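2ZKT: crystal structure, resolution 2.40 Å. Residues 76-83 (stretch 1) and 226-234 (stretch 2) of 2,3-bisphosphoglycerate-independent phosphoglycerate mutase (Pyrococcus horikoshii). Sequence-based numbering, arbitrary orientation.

Stretch 1 (76-83) YRGRGFFE
Stretch 2, residues 226-234: RGAGTYPNI

Glycines let the two backbones nearly touch: Gly-78 CA lies 3.9 Å from Gly-229 CA. An ideal CB on Gly-78 would sit 2.0 Å from Ala-228 O, and one on Gly-229 would sit 2.8 Å from Gly-80 N; both clash. The phi/psi of Gly-78 (106/171) independently calls for glycine. At this spacing two CA-H...O contacts form, Gly-229 CA to Arg-77 O and Gly-78 CA to Ala-228 O, each 3.3 Å.

Between Arg-77 and Gly-80 the order of partners is reversed, while the helical residues Phe-81 and Phe-82 turn back to Tyr-231 and Pro-232. Two backbone hydrogen bonds fix the reversed part: Thr-230 N to Arg-77 O (3.1 Å, 158°) and Gly-80 N to Gly-227 O (2.6 Å, 142°). Stretch 1 is extended at Tyr-76 (-59/123), then turns through Arg-77 (-129/36) and Arg-79 (-94/-46) into helical angles; Phe-81 is -54/-40. In stretch 2, strand 226-229 includes Gly-227 at 58/46 and Gly-229 at -151/151, followed by extended Thr-230 (-122/-176), Tyr-231 (-66/143) and Pro-232 (-67/143). One water accepts from Arg-77 N (2.9 Å) and donates to Gly-78 O (3.0 Å) and Thr-230 O (3.1 Å), bridging the stretches.

Phe-81 (chi1 t, chi2 -83°) points toward stretch 2, its CB 3.1 Å from Thr-230 O. Tyr-231 (t, 79°) presents its ring edge to the Phe-81 face, with centroids 5.8 Å apart and planes at 82°; its CB lies 4.2 Å from the Phe-81 ring centroid, a CH-pi contact. Phe-82 (m, -58°) adds apolar packing, CE1 to Pro-232 CG at 3.9 Å.

Arg-77 (m, m, t, -73°) folds its guanidinium so that Asn-233 CB covers one face. Its NH2 is 3.3 Å from Asn-233 OD1, but the poor angle excludes a hydrogen bond. Arg-79, extended (t, t, t), instead salt-bridges Glu-83 within its own stretch, NE to OE1 at 2.6 Å.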

ATOM      1  N   TYR B  76     -16.197  24.261  21.341  1.00 50.22           N
ATOM      2  CA  TYR B  76     -15.055  25.049  20.891  1.00 49.55           C
ATOM      3  C   TYR B  76     -15.047  26.517  21.320  1.00 48.76           C
ATOM      4  O   TYR B  76     -15.972  27.289  21.019  1.00 48.53           O
ATOM      5  CB  TYR B  76     -14.919  24.979  19.366  1.00 48.00           C
ATOM      6  CG  TYR B  76     -13.589  25.503  18.865  1.00 44.90           C
ATOM      7  CD1 TYR B  76     -12.388  24.917  19.280  1.00 40.14           C
ATOM      8  CD2 TYR B  76     -13.525  26.558  17.947  1.00 43.91           C
ATOM      9  CE1 TYR B  76     -11.158  25.358  18.784  1.00 38.74           C
ATOM     10  CE2 TYR B  76     -12.293  27.007  17.447  1.00 42.43           C
ATOM     11  CZ  TYR B  76     -11.124  26.396  17.869  1.00 41.34           C
ATOM     12  OH  TYR B  76      -9.922  26.793  17.342  1.00 47.60           O
ATOM     13  N   ARG B  77     -13.975  26.899  22.011  1.00 48.60           N
ATOM     14  CA  ARG B  77     -13.820  28.271  22.466  1.00 50.13           C
ATOM     15  C   ARG B  77     -12.442  28.806  22.056  1.00 51.08           C
ATOM     16  O   ARG B  77     -11.812  29.569  22.795  1.00 53.12           O
ATOM     17  CB  ARG B  77     -14.014  28.349  23.995  1.00 50.51           C
ATOM     18  CG  ARG B  77     -15.474  28.169  24.470  1.00 48.72           C
ATOM     19  CD  ARG B  77     -16.328  29.368  24.090  1.00 53.52           C
ATOM     20  NE  ARG B  77     -17.686  29.310  24.642  1.00 60.65           N
ATOM     21  CZ  ARG B  77     -18.655  28.493  24.212  1.00 62.29           C
ATOM     22  NH1 ARG B  77     -18.434  27.637  23.212  1.00 63.13           N
ATOM     23  NH2 ARG B  77     -19.859  28.539  24.783  1.00 61.89           N
ATOM     24  N   GLY B  78     -11.976  28.396  20.871  1.00 53.10           N
ATOM     25  CA  GLY B  78     -10.686  28.861  20.380  1.00 52.92           C
ATOM     26  C   GLY B  78      -9.577  27.821  20.439  1.00 52.72           C
ATOM     27  O   GLY B  78      -9.742  26.757  21.040  1.00 52.76           O
ATOM     28  N   ARG B  79      -8.433  28.151  19.828  1.00 52.10           N
ATOM     29  CA  ARG B  79      -7.272  27.252  19.772  1.00 52.46           C
ATOM     30  C   ARG B  79      -6.199  27.435  20.858  1.00 50.55           C
ATOM     31  O   ARG B  79      -5.713  26.455  21.441  1.00 50.43           O
ATOM     32  CB  ARG B  79      -6.598  27.384  18.397  1.00 51.41           C
ATOM     33  CG  ARG B  79      -5.281  26.625  18.291  1.00 54.07           C
ATOM     34  CD  ARG B  79      -4.700  26.653  16.869  1.00 55.69           C
ATOM     35  NE  ARG B  79      -3.468  25.859  16.789  1.00 67.98           N
ATOM     36  CZ  ARG B  79      -2.804  25.598  15.660  1.00 70.79           C
ATOM     37  NH1 ARG B  79      -3.249  26.067  14.497  1.00 71.53           N
ATOM     38  NH2 ARG B  79      -1.688  24.871  15.701  1.00 71.18           N
ATOM     39  N   GLY B  80      -5.820  28.694  21.098  1.00 48.88           N
ATOM     40  CA  GLY B  80      -4.784  29.017  22.077  1.00 46.61           C
ATOM     41  C   GLY B  80      -4.637  28.132  23.310  1.00 44.61           C
ATOM     42  O   GLY B  80      -3.548  27.597  23.574  1.00 42.56           O
ATOM     43  N   PHE B  81      -5.724  27.980  24.069  1.00 42.86           N
ATOM     44  CA  PHE B  81      -5.697  27.173  25.289  1.00 44.58           C
ATOM     45  C   PHE B  81      -5.171  25.749  25.085  1.00 44.60           C
ATOM     46  O   PHE B  81      -4.445  25.218  25.939  1.00 44.24           O
ATOM     47  CB  PHE B  81      -7.099  27.108  25.915  1.00 44.58           C
ATOM     48  CG  PHE B  81      -7.101  26.727  27.376  1.00 49.64           C
ATOM     49  CD1 PHE B  81      -7.033  25.387  27.762  1.00 49.69           C
ATOM     50  CD2 PHE B  81      -7.184  27.714  28.369  1.00 51.70           C
ATOM     51  CE1 PHE B  81      -7.047  25.029  29.116  1.00 49.43           C
ATOM     52  CE2 PHE B  81      -7.202  27.371  29.731  1.00 49.61           C
ATOM     53  CZ  PHE B  81      -7.133  26.025  30.104  1.00 49.15           C
ATOM     54  N   PHE B  82      -5.550  25.122  23.964  1.00 45.59           N
ATOM     55  CA  PHE B  82      -5.103  23.756  23.664  1.00 45.78           C
ATOM     56  C   PHE B  82      -3.587  23.751  23.406  1.00 47.47           C
ATOM     57  O   PHE B  82      -2.867  22.851  23.860  1.00 46.93           O
ATOM     58  CB  PHE B  82      -5.825  23.201  22.417  1.00 46.65           C
ATOM     59  CG  PHE B  82      -7.325  23.083  22.565  1.00 45.94           C
ATOM     60  CD1 PHE B  82      -7.883  22.304  23.581  1.00 44.94           C
ATOM     61  CD2 PHE B  82      -8.180  23.730  21.665  1.00 47.46           C
ATOM     62  CE1 PHE B  82      -9.266  22.167  23.701  1.00 44.86           C
ATOM     63  CE2 PHE B  82      -9.566  23.599  21.775  1.00 49.50           C
ATOM     64  CZ  PHE B  82     -10.110  22.815  22.797  1.00 49.97           C
ATOM     65  N   GLU B  83      -3.118  24.749  22.658  1.00 47.90           N
ATOM     66  CA  GLU B  83      -1.693  24.871  22.346  1.00 50.06           C
ATOM     67  C   GLU B  83      -0.905  25.041  23.662  1.00 49.23           C
ATOM     68  O   GLU B  83       0.138  24.414  23.855  1.00 49.08           O
ATOM     69  CB  GLU B  83      -1.458  26.090  21.432  1.00 51.08           C
ATOM     70  CG  GLU B  83      -0.281  25.959  20.452  1.00 60.13           C
ATOM     71  CD  GLU B  83      -0.598  25.064  19.244  1.00 69.05           C
ATOM     72  OE1 GLU B  83      -1.627  25.312  18.567  1.00 66.43           O
ATOM     73  OE2 GLU B  83       0.187  24.123  18.969  1.00 72.06           O
ATOM     74  N   ARG B 226      -2.426  35.200  17.480  1.00 57.13           N
ATOM     75  CA  ARG B 226      -3.737  34.804  16.990  1.00 57.50           C
ATOM     76  C   ARG B 226      -4.280  33.570  17.713  1.00 56.95           C
ATOM     77  O   ARG B 226      -3.684  33.085  18.683  1.00 57.73           O
ATOM     78  CB  ARG B 226      -3.640  34.545  15.481  1.00 58.14           C
ATOM     79  CG  ARG B 226      -2.541  33.560  15.091  1.00 60.09           C
ATOM     80  CD  ARG B 226      -2.200  33.690  13.607  1.00 67.05           C
ATOM     81  NE  ARG B 226      -3.406  33.872  12.792  1.00 74.27           N
ATOM     82  CZ  ARG B 226      -3.431  33.869  11.456  1.00 78.02           C
ATOM     83  NH1 ARG B 226      -2.306  33.686  10.761  1.00 80.44           N
ATOM     84  NH2 ARG B 226      -4.584  34.054  10.812  1.00 75.19           N
ATOM     85  N   GLY B 227      -5.424  33.074  17.237  1.00 57.13           N
ATOM     86  CA  GLY B 227      -6.032  31.889  17.830  1.00 56.02           C
ATOM     87  C   GLY B 227      -6.346  32.003  19.315  1.00 55.19           C
ATOM     88  O   GLY B 227      -6.033  31.089  20.089  1.00 53.38           O
ATOM     89  N   ALA B 228      -6.955  33.117  19.716  1.00 54.99           N
ATOM     90  CA  ALA B 228      -7.317  33.330  21.119  1.00 56.23           C
ATOM     91  C   ALA B 228      -8.184  32.153  21.586  1.00 57.01           C
ATOM     92  O   ALA B 228      -9.117  31.733  20.882  1.00 57.53           O
ATOM     93  CB  ALA B 228      -8.081  34.656  21.274  1.00 55.12           C
ATOM     94  N   GLY B 229      -7.877  31.610  22.762  1.00 57.31           N
ATOM     95  CA  GLY B 229      -8.656  30.482  23.249  1.00 58.54           C
ATOM     96  C   GLY B 229      -8.751  30.349  24.763  1.00 58.98           C
ATOM     97  O   GLY B 229      -7.855  30.764  25.509  1.00 59.93           O
ATOM     98  N   THR B 230      -9.866  29.777  25.213  1.00 58.20           N
ATOM     99  CA  THR B 230     -10.100  29.549  26.637  1.00 57.38           C
ATOM    100  C   THR B 230     -10.324  28.041  26.753  1.00 56.64           C
ATOM    101  O   THR B 230     -10.204  27.307  25.760  1.00 55.82           O
ATOM    102  CB  THR B 230     -11.383  30.282  27.138  1.00 57.25           C
ATOM    103  OG1 THR B 230     -12.553  29.609  26.638  1.00 59.13           O
ATOM    104  CG2 THR B 230     -11.412  31.724  26.642  1.00 55.78           C
ATOM    105  N   TYR B 231     -10.638  27.573  27.959  1.00 55.10           N
ATOM    106  CA  TYR B 231     -10.912  26.153  28.154  1.00 54.41           C
ATOM    107  C   TYR B 231     -12.207  25.855  27.368  1.00 53.76           C
ATOM    108  O   TYR B 231     -13.121  26.689  27.326  1.00 53.47           O
ATOM    109  CB  TYR B 231     -11.130  25.865  29.646  1.00 54.20           C
ATOM    110  CG  TYR B 231     -11.373  24.405  29.957  1.00 51.53           C
ATOM    111  CD1 TYR B 231     -10.307  23.499  30.020  1.00 53.40           C
ATOM    112  CD2 TYR B 231     -12.664  23.928  30.198  1.00 53.17           C
ATOM    113  CE1 TYR B 231     -10.519  22.148  30.321  1.00 54.44           C
ATOM    114  CE2 TYR B 231     -12.894  22.577  30.498  1.00 51.08           C
ATOM    115  CZ  TYR B 231     -11.817  21.694  30.557  1.00 55.68           C
ATOM    116  OH  TYR B 231     -12.032  20.362  30.843  1.00 53.71           O
ATOM    117  N   PRO B 232     -12.305  24.669  26.737  1.00 52.65           N
ATOM    118  CA  PRO B 232     -13.524  24.352  25.972  1.00 54.24           C
ATOM    119  C   PRO B 232     -14.792  24.186  26.833  1.00 54.72           C
ATOM    120  O   PRO B 232     -14.739  23.661  27.952  1.00 54.13           O
ATOM    121  CB  PRO B 232     -13.139  23.066  25.237  1.00 52.53           C
ATOM    122  CG  PRO B 232     -12.226  22.392  26.219  1.00 53.42           C
ATOM    123  CD  PRO B 232     -11.356  23.539  26.711  1.00 53.21           C
ATOM    124  N   ASN B 233     -15.928  24.652  26.304  1.00 55.49           N
ATOM    125  CA  ASN B 233     -17.212  24.549  27.005  1.00 56.83           C
ATOM    126  C   ASN B 233     -17.738  23.113  26.932  1.00 57.43           C
ATOM    127  O   ASN B 233     -18.650  22.808  26.157  1.00 57.64           O
ATOM    128  CB  ASN B 233     -18.252  25.495  26.376  1.00 57.46           C
ATOM    129  CG  ASN B 233     -19.614  25.416  27.071  1.00 59.97           C
ATOM    130  OD1 ASN B 233     -20.638  25.825  26.512  1.00 63.87           O
ATOM    131  ND2 ASN B 233     -19.625  24.896  28.299  1.00 60.66           N
ATOM    132  N   ILE B 234     -17.155  22.222  27.732  1.00 58.12           N
ATOM    133  CA  ILE B 234     -17.604  20.839  27.736  1.00 58.15           C
ATOM    134  C   ILE B 234     -18.290  20.561  29.066  1.00 59.31           C
ATOM    135  O   ILE B 234     -17.826  21.021  30.118  1.00 59.25           O
ATOM    136  CB  ILE B 234     -16.438  19.851  27.562  1.00 57.72           C
ATOM    137  CG1 ILE B 234     -15.442  20.014  28.711  1.00 56.15           C
ATOM    138  CG2 ILE B 234     -15.755  20.079  26.220  1.00 57.16           C
ATOM    139  CD1 ILE B 234     -14.499  18.844  28.844  1.00 52.03           C
TER
HETATM  140  O   HOH W   1     -11.526  26.013  23.295  1.00 56.47           O